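Local coordinates for taurocyamine kinase (Schistosoma mansoni, PDB 4WOD), which reversibly transfers a phosphate group between ATP and the guanidino compound taurocyamine, using magnesium, as a duplicated member of the ATP:guanido phosphotransferase family, at residues T120-G125 against T274-S279; D181-R186 against I207-Q212; K24-D29 against D78-D83. The protein carries 4 engineered substitutions. All coordinates share one frame; numbering follows the deposited sequence.

Contact 1 (T120-G125 against T274-S279); sequences TRVRLG and TTLRAS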
loop_
_atom_site.group_PDB
_atom_site.type_symbol
_atom_site.label_atom_id
_atom_site.label_comp_id
_atom_site.label_asym_id
_atom_site.label_seq_id
_atom_site.Cartn_x
_atom_site.Cartn_y
_atom_site.Cartn_z
ATOM N N THR A 120 -3.662 -23.662 -11.411
ATOM C CA THR A 120 -3.235 -23.819 -10.040
ATOM C C THR A 120 -1.880 -24.495 -10.095
ATOM O O THR A 120 -1.649 -25.386 -10.917
ATOM C CB THR A 120 -4.234 -24.673 -9.222
ATOM O OG1 THR A 120 -5.516 -24.042 -9.209
ATOM C CG2 THR A 120 -3.752 -24.888 -7.781
ATOM N N ARG A 121 -0.979 -24.068 -9.227
ATOM C CA ARG A 121 0.388 -24.546 -9.282
ATOM C C ARG A 121 0.956 -24.576 -7.863
ATOM O O ARG A 121 0.664 -23.689 -7.073
ATOM C CB ARG A 121 1.193 -23.630 -10.226
ATOM C CG ARG A 121 2.696 -23.585 -10.024
ATOM C CD ARG A 121 3.351 -22.662 -11.077
ATOM N NE ARG A 121 4.801 -22.511 -10.912
ATOM C CZ ARG A 121 5.399 -21.879 -9.898
ATOM N NH1 ARG A 121 4.678 -21.305 -8.942
ATOM N NH2 ARG A 121 6.726 -21.800 -9.851
ATOM N N VAL A 122 1.709 -25.617 -7.514
ATOM C CA VAL A 122 2.465 -25.610 -6.257
ATOM C C VAL A 122 3.944 -25.955 -6.529
ATOM O O VAL A 122 4.274 -26.895 -7.266
ATOM C CB VAL A 122 1.876 -26.582 -5.197
ATOM C CG1 VAL A 122 2.563 -26.382 -3.854
ATOM C CG2 VAL A 122 0.380 -26.351 -5.032
ATOM N N ARG A 123 4.821 -25.153 -5.943
ATOM C CA ARG A 123 6.251 -25.244 -6.179
ATOM C C ARG A 123 7.005 -25.425 -4.868
ATOM O O ARG A 123 6.642 -24.825 -3.855
ATOM C CB ARG A 123 6.745 -23.976 -6.893
ATOM C CG ARG A 123 8.263 -23.883 -7.064
ATOM C CD ARG A 123 8.763 -22.458 -6.824
ATOM N NE ARG A 123 9.041 -22.216 -5.408
ATOM C CZ ARG A 123 9.091 -21.011 -4.850
ATOM N NH1 ARG A 123 8.873 -19.925 -5.582
ATOM N NH2 ARG A 123 9.351 -20.893 -3.551
ATOM N N LEU A 124 8.038 -26.265 -4.888
ATOM C CA LEU A 124 9.026 -26.313 -3.821
ATOM C C LEU A 124 10.435 -26.478 -4.396
ATOM O O LEU A 124 10.614 -26.736 -5.594
ATOM C CB LEU A 124 8.731 -27.441 -2.825
ATOM C CG LEU A 124 8.539 -28.885 -3.288
ATOM C CD1 LEU A 124 9.845 -29.583 -3.689
ATOM C CD2 LEU A 124 7.814 -29.661 -2.185
ATOM N N GLY A 125 11.419 -26.351 -3.516
ATOM C CA GLY A 125 12.821 -26.458 -3.886
ATOM C C GLY A 125 13.568 -27.264 -2.835
ATOM O O GLY A 125 13.098 -27.391 -1.697
ATOM N N THR A 274 9.616 -23.839 4.355
ATOM C CA THR A 274 8.889 -24.816 3.554
ATOM C C THR A 274 9.351 -24.835 2.110
ATOM O O THR A 274 9.178 -25.842 1.433
ATOM C CB THR A 274 7.359 -24.562 3.530
ATOM O OG1 THR A 274 7.075 -23.285 2.922
ATOM C CG2 THR A 274 6.791 -24.612 4.943
ATOM N N THR A 275 9.901 -23.700 1.657
ATOM C CA THR A 275 10.183 -23.383 0.255
ATOM C C THR A 275 8.910 -23.372 -0.599
ATOM O O THR A 275 8.973 -23.187 -1.800
ATOM C CB THR A 275 11.205 -24.362 -0.400
ATOM O OG1 THR A 275 10.542 -25.541 -0.860
ATOM C CG2 THR A 275 12.302 -24.755 0.573
ATOM N N LEU A 276 7.756 -23.556 0.024
ATOM C CA LEU A 276 6.548 -23.827 -0.734
ATOM C C LEU A 276 5.845 -22.565 -1.227
ATOM O O LEU A 276 5.574 -21.649 -0.453
ATOM C CB LEU A 276 5.583 -24.665 0.110
ATOM C CG LEU A 276 4.388 -25.291 -0.618
ATOM C CD1 LEU A 276 4.641 -26.763 -0.875
ATOM C CD2 LEU A 276 3.106 -25.100 0.189
ATOM N N ARG A 277 5.571 -22.518 -2.531
ATOM C CA ARG A 277 4.725 -21.467 -3.098
ATOM C C ARG A 277 3.556 -22.116 -3.811
ATOM O O ARG A 277 3.720 -22.695 -4.894
ATOM C CB ARG A 277 5.488 -20.568 -4.065
ATOM C CG ARG A 277 4.667 -19.349 -4.500
ATOM C CD ARG A 277 5.383 -18.482 -5.551
ATOM N NE ARG A 277 4.913 -18.804 -6.900
ATOM C CZ ARG A 277 4.044 -18.069 -7.593
ATOM N NH1 ARG A 277 3.668 -18.446 -8.811
ATOM N NH2 ARG A 277 3.561 -16.947 -7.082
ATOM N N ALA A 278 2.398 -22.058 -3.161
ATOM C CA ALA A 278 1.154 -22.531 -3.739
ATOM C C ALA A 278 0.477 -21.333 -4.342
ATOM O O ALA A 278 0.373 -20.309 -3.685
ATOM C CB ALA A 278 0.271 -23.158 -2.686
ATOM N N SER A 279 -0.032 -21.459 -5.552
ATOM C CA SER A 279 -0.645 -20.295 -6.176
ATOM C C SER A 279 -1.708 -20.630 -7.221
ATOM O O SER A 279 -1.768 -21.750 -7.723
ATOM C CB SER A 279 0.444 -19.450 -6.821
ATOM O OG SER A 279 0.857 -20.069 -8.013
#
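Arg121 and Arg123 pair with Ser279 and Arg277 where strands 117-126 and 277-283 run antiparallel side by side in the large sheet of the phosphagen kinase catalytic domain. Four backbone bonds join the hydrogen-bonded pairs Arg121-Ser279 and Arg123-Arg277, and the non-hydrogen-bonded pair Val122-Ala278 between them brings its CA atoms to 4.2 Å.

On one face the arginines gather. The extended Arg121 chain puts NH1 3.0 Å from Arg277 NH1, two donors with their guanidinium planes 51° apart. Arg277 NH2 forms a salt bridge with Asp320, which probably offsets part of this repulsion, though Arg305 adds another positive charge beside it. Arg277 CB lies 3.7 Å above the plane of the Arg123 guanidinium, over its centre. These arginines are predicted to bind ATP, and such a positive cluster would suit its phosphates.

On the other face Val122 CG1 meets the nearby Leu276 CD1 at 3.7 Å, Ala278 touches Val122, and helix 236-251 covers Val122.

Side-chain bonds close the end near Thr275. Arg123, bent at chi2 and chi3, sends NH2 to Thr275 O (2.9 Å), approaching above the carbonyl plane, and the same nitrogen reaches Asn271 OD1. Thr275 OG1 accepts a nearly straight bond from Gly125 N (2.9 Å, 168°) while donating to Thr274 O.

Contact 2 (D181-R186 against I207-Q212); sequences DHFLFR and IFINKQ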
loop_
_atom_site.group_PDB
_atom_site.type_symbol
_atom_site.label_atom_id
_atom_site.label_comp_id
_atom_site.label_asym_id
_atom_site.label_seq_id
_atom_site.Cartn_x
_atom_site.Cartn_y
_atom_site.Cartn_z
ATOM N N ASP A 181 6.059 -23.915 -24.205
ATOM C CA ASP A 181 5.179 -24.610 -23.271
ATOM C C ASP A 181 5.492 -24.249 -21.814
ATOM O O ASP A 181 4.905 -24.803 -20.892
ATOM C CB ASP A 181 5.280 -26.117 -23.484
ATOM C CG ASP A 181 4.724 -26.541 -24.827
ATOM O OD1 ASP A 181 3.811 -25.850 -25.332
ATOM O OD2 ASP A 181 5.203 -27.548 -25.385
ATOM N N HIS A 182 6.421 -23.317 -21.634
ATOM C CA HIS A 182 6.858 -22.846 -20.319
ATOM C C HIS A 182 7.372 -23.967 -19.431
ATOM O O HIS A 182 7.150 -23.963 -18.221
ATOM C CB HIS A 182 5.725 -22.095 -19.626
ATOM C CG HIS A 182 5.211 -20.946 -20.429
ATOM N ND1 HIS A 182 4.038 -21.010 -21.153
ATOM C CD2 HIS A 182 5.738 -19.722 -20.670
ATOM C CE1 HIS A 182 3.852 -19.864 -21.785
ATOM N NE2 HIS A 182 4.869 -19.067 -21.509
ATOM N N PHE A 183 8.071 -24.920 -20.037
ATOM C CA PHE A 183 8.738 -25.962 -19.273
ATOM C C PHE A 183 10.223 -25.667 -19.097
ATOM O O PHE A 183 10.880 -26.244 -18.232
ATOM C CB PHE A 183 8.557 -27.314 -19.951
ATOM C CG PHE A 183 7.133 -27.778 -19.985
ATOM C CD1 PHE A 183 6.233 -27.347 -19.021
ATOM C CD2 PHE A 183 6.690 -28.628 -20.983
ATOM C CE1 PHE A 183 4.912 -27.770 -19.046
ATOM C CE2 PHE A 183 5.370 -29.060 -21.016
ATOM C CZ PHE A 183 4.482 -28.629 -20.046
ATOM N N LEU A 184 10.760 -24.774 -19.915
ATOM C CA LEU A 184 12.206 -24.591 -19.938
ATOM C C LEU A 184 12.623 -23.252 -19.352
ATOM O O LEU A 184 11.984 -22.224 -19.588
ATOM C CB LEU A 184 12.741 -24.721 -21.360
ATOM C CG LEU A 184 14.262 -24.716 -21.496
ATOM C CD1 LEU A 184 14.873 -25.783 -20.595
ATOM C CD2 LEU A 184 14.667 -24.930 -22.945
ATOM N N PHE A 185 13.708 -23.274 -18.585
ATOM C CA PHE A 185 14.243 -22.052 -18.025
ATOM C C PHE A 185 15.372 -21.548 -18.889
ATOM O O PHE A 185 15.994 -22.321 -19.621
ATOM C CB PHE A 185 14.714 -22.262 -16.589
ATOM C CG PHE A 185 15.749 -23.351 -16.413
ATOM C CD1 PHE A 185 17.103 -23.069 -16.509
ATOM C CD2 PHE A 185 15.367 -24.640 -16.067
ATOM C CE1 PHE A 185 18.049 -24.048 -16.281
ATOM C CE2 PHE A 185 16.309 -25.626 -15.860
ATOM C CZ PHE A 185 17.655 -25.328 -15.964
ATOM N N ARG A 186 15.632 -20.249 -18.804
ATOM C CA ARG A 186 16.653 -19.621 -19.633
ATOM C C ARG A 186 17.637 -18.851 -18.766
ATOM O O ARG A 186 17.371 -18.605 -17.590
ATOM C CB ARG A 186 16.014 -18.684 -20.669
ATOM C CG ARG A 186 15.173 -19.390 -21.726
ATOM C CD ARG A 186 14.521 -18.387 -22.677
ATOM N NE ARG A 186 13.888 -17.281 -21.960
ATOM C CZ ARG A 186 13.509 -16.140 -22.530
ATOM N NH1 ARG A 186 13.691 -15.955 -23.832
ATOM N NH2 ARG A 186 12.945 -15.185 -21.800
ATOM N N ILE A 207 15.803 -30.347 -17.396
ATOM C CA ILE A 207 14.422 -30.368 -16.920
ATOM C C ILE A 207 13.823 -31.751 -17.063
ATOM O O ILE A 207 14.224 -32.525 -17.940
ATOM C CB ILE A 207 13.516 -29.355 -17.681
ATOM C CG1 ILE A 207 13.354 -29.755 -19.144
ATOM C CG2 ILE A 207 14.079 -27.957 -17.613
ATOM C CD1 ILE A 207 12.266 -28.968 -19.845
ATOM N N PHE A 208 12.856 -32.054 -16.204
ATOM C CA PHE A 208 12.161 -33.334 -16.245
ATOM C C PHE A 208 10.654 -33.081 -16.293
ATOM O O PHE A 208 10.138 -32.250 -15.536
ATOM C CB PHE A 208 12.528 -34.194 -15.026
ATOM C CG PHE A 208 11.795 -35.517 -14.970
ATOM C CD1 PHE A 208 12.364 -36.660 -15.509
ATOM C CD2 PHE A 208 10.527 -35.610 -14.397
ATOM C CE1 PHE A 208 11.694 -37.878 -15.476
ATOM C CE2 PHE A 208 9.851 -36.826 -14.354
ATOM C CZ PHE A 208 10.432 -37.959 -14.891
ATOM N N ILE A 209 9.963 -33.792 -17.186
ATOM C CA ILE A 209 8.518 -33.666 -17.348
ATOM C C ILE A 209 7.881 -35.048 -17.378
ATOM O O ILE A 209 8.398 -35.954 -18.042
ATOM C CB ILE A 209 8.130 -32.927 -18.651
ATOM C CG1 ILE A 209 9.185 -31.898 -19.046
ATOM C CG2 ILE A 209 6.719 -32.300 -18.554
ATOM C CD1 ILE A 209 8.883 -31.213 -20.341
ATOM N N ASN A 210 6.768 -35.221 -16.669
ATOM C CA ASN A 210 6.068 -36.498 -16.732
ATOM C C ASN A 210 5.158 -36.538 -17.958
ATOM O O ASN A 210 4.958 -35.524 -18.636
ATOM C CB ASN A 210 5.282 -36.788 -15.438
ATOM C CG ASN A 210 4.081 -35.852 -15.216
ATOM O OD1 ASN A 210 4.014 -34.731 -15.732
ATOM N ND2 ASN A 210 3.146 -36.311 -14.395
ATOM N N LYS A 211 4.645 -37.727 -18.257
ATOM C CA LYS A 211 3.854 -37.921 -19.464
ATOM C C LYS A 211 2.603 -37.055 -19.456
ATOM O O LYS A 211 2.238 -36.509 -20.489
ATOM C CB LYS A 211 3.494 -39.395 -19.632
ATOM C CG LYS A 211 4.712 -40.260 -19.913
ATOM C CD LYS A 211 4.341 -41.686 -20.307
ATOM C CE LYS A 211 4.366 -42.612 -19.096
ATOM N NZ LYS A 211 4.721 -44.008 -19.482
ATOM N N GLN A 212 1.978 -36.885 -18.288
ATOM C CA GLN A 212 0.750 -36.084 -18.192
ATOM C C GLN A 212 1.013 -34.585 -18.224
ATOM O O GLN A 212 0.073 -33.799 -18.214
ATOM C CB GLN A 212 -0.029 -36.403 -16.905
ATOM C CG GLN A 212 -0.386 -37.854 -16.678
ATOM C CD GLN A 212 0.641 -38.562 -15.822
ATOM O OE1 GLN A 212 1.796 -38.750 -16.237
ATOM N NE2 GLN A 212 0.236 -38.953 -14.611
#
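Ile207 and Ile209 reach from their strand into the loop at Phe183, Leu184 and Phe185, and the contact between them is made by methyl groups, aromatic carbons and one carbonyl. Ile209 CD1 presses on the Phe183 ring near CD2, at 3.5 Å, the two side chains crossing at about a right angle. Its CG2 lies over the same ring, offset toward the rim. The opposite face of that ring carries Asp181 O, 3.4 Å above the plane, so the phenyl group is held between the isoleucine and its own backbone.

Ile207 works with both branches. Ile207 CD1 comes to 3.5 Å from Phe183 O. Ile207 CG2, anti to the carbonyl carbon, reaches Leu184 CD1 at 3.8 Å and Phe185 CE2 at 3.7 Å. Phe185 and Ile207 lie alongside each other, pointing opposite ways.

The strand carrying the isoleucines, 206-210, belongs to the antiparallel sheet of the catalytic domain, where it runs between strands 162-166 and 215-219; the loop follows helix 172-180. That helix ends in a Schellman motif: His182 has positive phi, and the chain then turns out of the helix toward Phe183. His182 is itself predicted to bind ATP, and the hydrophobic contact next to it ties its loop to the sheet.

Farther out, Trp218 on strand 215-219 meets the loop from the sheet. Its NE1 hydrogen-bonds to Phe183 O, the carbonyl that Ile207 CD1 touches, and its ring meets that of Phe185 with planes at about 60°. Leu178 of helix 172-180 touches both Leu184 and Ile209, while Leu216 packs on both Phe183 and Ile209.

Contact 3 (K24-D29 against D78-D83); sequences KKYLTD and DAVIAD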
loop_
_atom_site.group_PDB
_atom_site.type_symbol
_atom_site.label_atom_id
_atom_site.label_comp_id
_atom_site.label_asym_id
_atom_site.label_seq_id
_atom_site.Cartn_x
_atom_site.Cartn_y
_atom_site.Cartn_z
ATOM N N LYS A 24 22.227 -4.064 1.914
ATOM C CA LYS A 24 22.792 -2.761 2.217
ATOM C C LYS A 24 22.569 -2.449 3.702
ATOM O O LYS A 24 23.455 -1.939 4.387
ATOM C CB LYS A 24 22.152 -1.697 1.333
ATOM C CG LYS A 24 22.613 -0.281 1.592
ATOM C CD LYS A 24 22.091 0.601 0.491
ATOM C CE LYS A 24 22.481 2.044 0.678
ATOM N NZ LYS A 24 22.377 2.775 -0.609
ATOM N N LYS A 25 21.394 -2.824 4.194
ATOM C CA LYS A 25 20.996 -2.518 5.562
ATOM C C LYS A 25 21.880 -3.212 6.580
ATOM O O LYS A 25 22.276 -2.611 7.570
ATOM C CB LYS A 25 19.534 -2.904 5.768
ATOM C CG LYS A 25 18.952 -2.518 7.105
ATOM C CD LYS A 25 17.434 -2.595 7.038
ATOM C CE LYS A 25 16.789 -2.522 8.403
ATOM N NZ LYS A 25 15.314 -2.725 8.258
ATOM N N TYR A 26 22.233 -4.467 6.323
ATOM C CA TYR A 26 22.925 -5.245 7.336
ATOM C C TYR A 26 24.402 -5.508 7.045
ATOM O O TYR A 26 25.115 -6.027 7.914
ATOM C CB TYR A 26 22.174 -6.561 7.561
ATOM C CG TYR A 26 20.800 -6.322 8.157
ATOM C CD1 TYR A 26 20.658 -5.813 9.455
ATOM C CD2 TYR A 26 19.645 -6.584 7.423
ATOM C CE1 TYR A 26 19.403 -5.573 9.995
ATOM C CE2 TYR A 26 18.394 -6.359 7.953
ATOM C CZ TYR A 26 18.275 -5.851 9.246
ATOM O OH TYR A 26 17.026 -5.625 9.769
ATOM N N LEU A 27 24.886 -5.125 5.861
ATOM C CA LEU A 27 26.311 -5.313 5.565
ATOM C C LEU A 27 27.120 -4.151 6.168
ATOM O O LEU A 27 27.630 -3.273 5.455
ATOM C CB LEU A 27 26.556 -5.435 4.059
ATOM C CG LEU A 27 27.965 -5.840 3.607
ATOM C CD1 LEU A 27 28.367 -7.157 4.261
ATOM C CD2 LEU A 27 28.045 -5.949 2.097
ATOM N N THR A 28 27.220 -4.159 7.491
ATOM C CA THR A 28 27.839 -3.057 8.228
ATOM C C THR A 28 29.352 -3.171 8.235
ATOM O O THR A 28 29.913 -4.218 7.884
ATOM C CB THR A 28 27.343 -3.003 9.675
ATOM O OG1 THR A 28 27.851 -4.138 10.403
ATOM C CG2 THR A 28 25.809 -3.003 9.707
ATOM N N ASP A 29 30.011 -2.088 8.639
ATOM C CA ASP A 29 31.455 -2.104 8.841
ATOM C C ASP A 29 31.872 -3.273 9.747
ATOM O O ASP A 29 32.833 -3.980 9.446
ATOM C CB ASP A 29 31.947 -0.768 9.432
ATOM C CG ASP A 29 31.890 0.386 8.426
ATOM O OD1 ASP A 29 31.604 0.135 7.233
ATOM O OD2 ASP A 29 32.147 1.543 8.818
ATOM N N ASP A 78 21.104 -14.009 9.592
ATOM C CA ASP A 78 19.994 -14.080 10.551
ATOM C C ASP A 78 19.284 -12.731 10.608
ATOM O O ASP A 78 18.057 -12.656 10.704
ATOM C CB ASP A 78 20.476 -14.496 11.940
ATOM C CG ASP A 78 20.445 -15.999 12.133
ATOM O OD1 ASP A 78 20.165 -16.708 11.140
ATOM O OD2 ASP A 78 20.704 -16.474 13.262
ATOM N N ALA A 79 20.069 -11.666 10.507
ATOM C CA ALA A 79 19.505 -10.328 10.487
ATOM C C ALA A 79 18.646 -10.134 9.240
ATOM O O ALA A 79 17.509 -9.651 9.334
ATOM C CB ALA A 79 20.611 -9.285 10.558
ATOM N N VAL A 80 19.167 -10.539 8.078
ATOM C CA VAL A 80 18.429 -10.415 6.821
ATOM C C VAL A 80 17.136 -11.243 6.827
ATOM O O VAL A 80 16.074 -10.795 6.377
ATOM C CB VAL A 80 19.320 -10.848 5.616
ATOM C CG1 VAL A 80 18.498 -11.011 4.352
ATOM C CG2 VAL A 80 20.469 -9.853 5.409
ATOM N N ILE A 81 17.247 -12.465 7.327
ATOM C CA ILE A 81 16.144 -13.421 7.305
ATOM C C ILE A 81 15.036 -12.989 8.258
ATOM O O ILE A 81 13.857 -12.988 7.889
ATOM C CB ILE A 81 16.651 -14.845 7.666
ATOM C CG1 ILE A 81 17.484 -15.417 6.513
ATOM C CG2 ILE A 81 15.492 -15.778 8.003
ATOM C CD1 ILE A 81 18.363 -16.604 6.925
ATOM N N ALA A 82 15.421 -12.608 9.477
ATOM C CA ALA A 82 14.472 -12.108 10.471
ATOM C C ALA A 82 13.702 -10.902 9.927
ATOM O O ALA A 82 12.498 -10.805 10.088
ATOM C CB ALA A 82 15.192 -11.745 11.774
ATOM N N ASP A 83 14.404 -10.013 9.243
ATOM C CA ASP A 83 13.793 -8.844 8.633
ATOM C C ASP A 83 12.809 -9.208 7.497
ATOM O O ASP A 83 11.624 -8.827 7.544
ATOM C CB ASP A 83 14.904 -7.915 8.127
ATOM C CG ASP A 83 14.421 -6.492 7.881
ATOM O OD1 ASP A 83 13.295 -6.314 7.367
ATOM O OD2 ASP A 83 15.178 -5.545 8.204
#
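The Tyr26 ring has Ala79 CB over one face and Lys25 CG over the other, with the Asp83 carboxylate at its edge. Ala79 makes a CH-pi contact: its CB stands 3.9 Å from the ring centroid and 19° off the normal, displaced slightly toward the rim near CD1. Lys25 CG sits over the centre of the opposite face, 3.9 Å above the plane, so the tyrosine is sandwiched between a methyl group of the partner helix and the chain of its own neighbour. Val80 CG2 approaches Tyr26 CD2 obliquely at 3.9 Å.

At the phenol end, Tyr26 OH donates to Asp83 OD2. The modelled separation, 2.4 Å between Tyr26 OH and Asp83 OD2, is very short and its exact value is doubtful. Ring and carboxylate planes stand 71° apart.

The backbones belong to the small helical N-terminal domain of the phosphagen kinase fold: Lys25 and Tyr26 form the end of helix 22-26, and Ala79 and Val80 are neighbours on one turn of helix 74-84, with Asp83 a turn further on. Past Tyr26 the chain leaves helix 22-26 at Leu27, the centre of an inverse gamma turn, and Thr28 caps the next helix through OG1 to Ile31 N.

Asp83 OD2 also forms a salt bridge with Lys25 NZ, 2.8 Å away and on the syn lone pair. Lys25 reaches it with its chain extended beyond CG, meeting Asp83 tip to tip. One carboxylate oxygen thus gathers both a phenol and an ammonium group, and the positive charge would help to keep Asp83 ionised. Behind the contact, Val80 packs on Leu61 and Pro62, and Leu61 belongs to the pocket that holds the bound arginine.

How the contacts relate
Contacts 1 and 2 are buried and reach the same antiparallel sheet of the catalytic domain, with centres about 16 Å apart; contact 3 lies at the surface of the N-terminal helical domain, its centre about 26 Å from that of contact 1. Contact 2 is nested in the chain loop closed by contact 1, whereas contact 3 closes before either opens. The chemistry follows the place: contact 1 joins two inner strands by backbone bonds and crowds like charges on one face, contact 2 packs a loop on a strand through apolar groups, and contact 3 joins two helices by a ring face and a shared carboxylate oxygen.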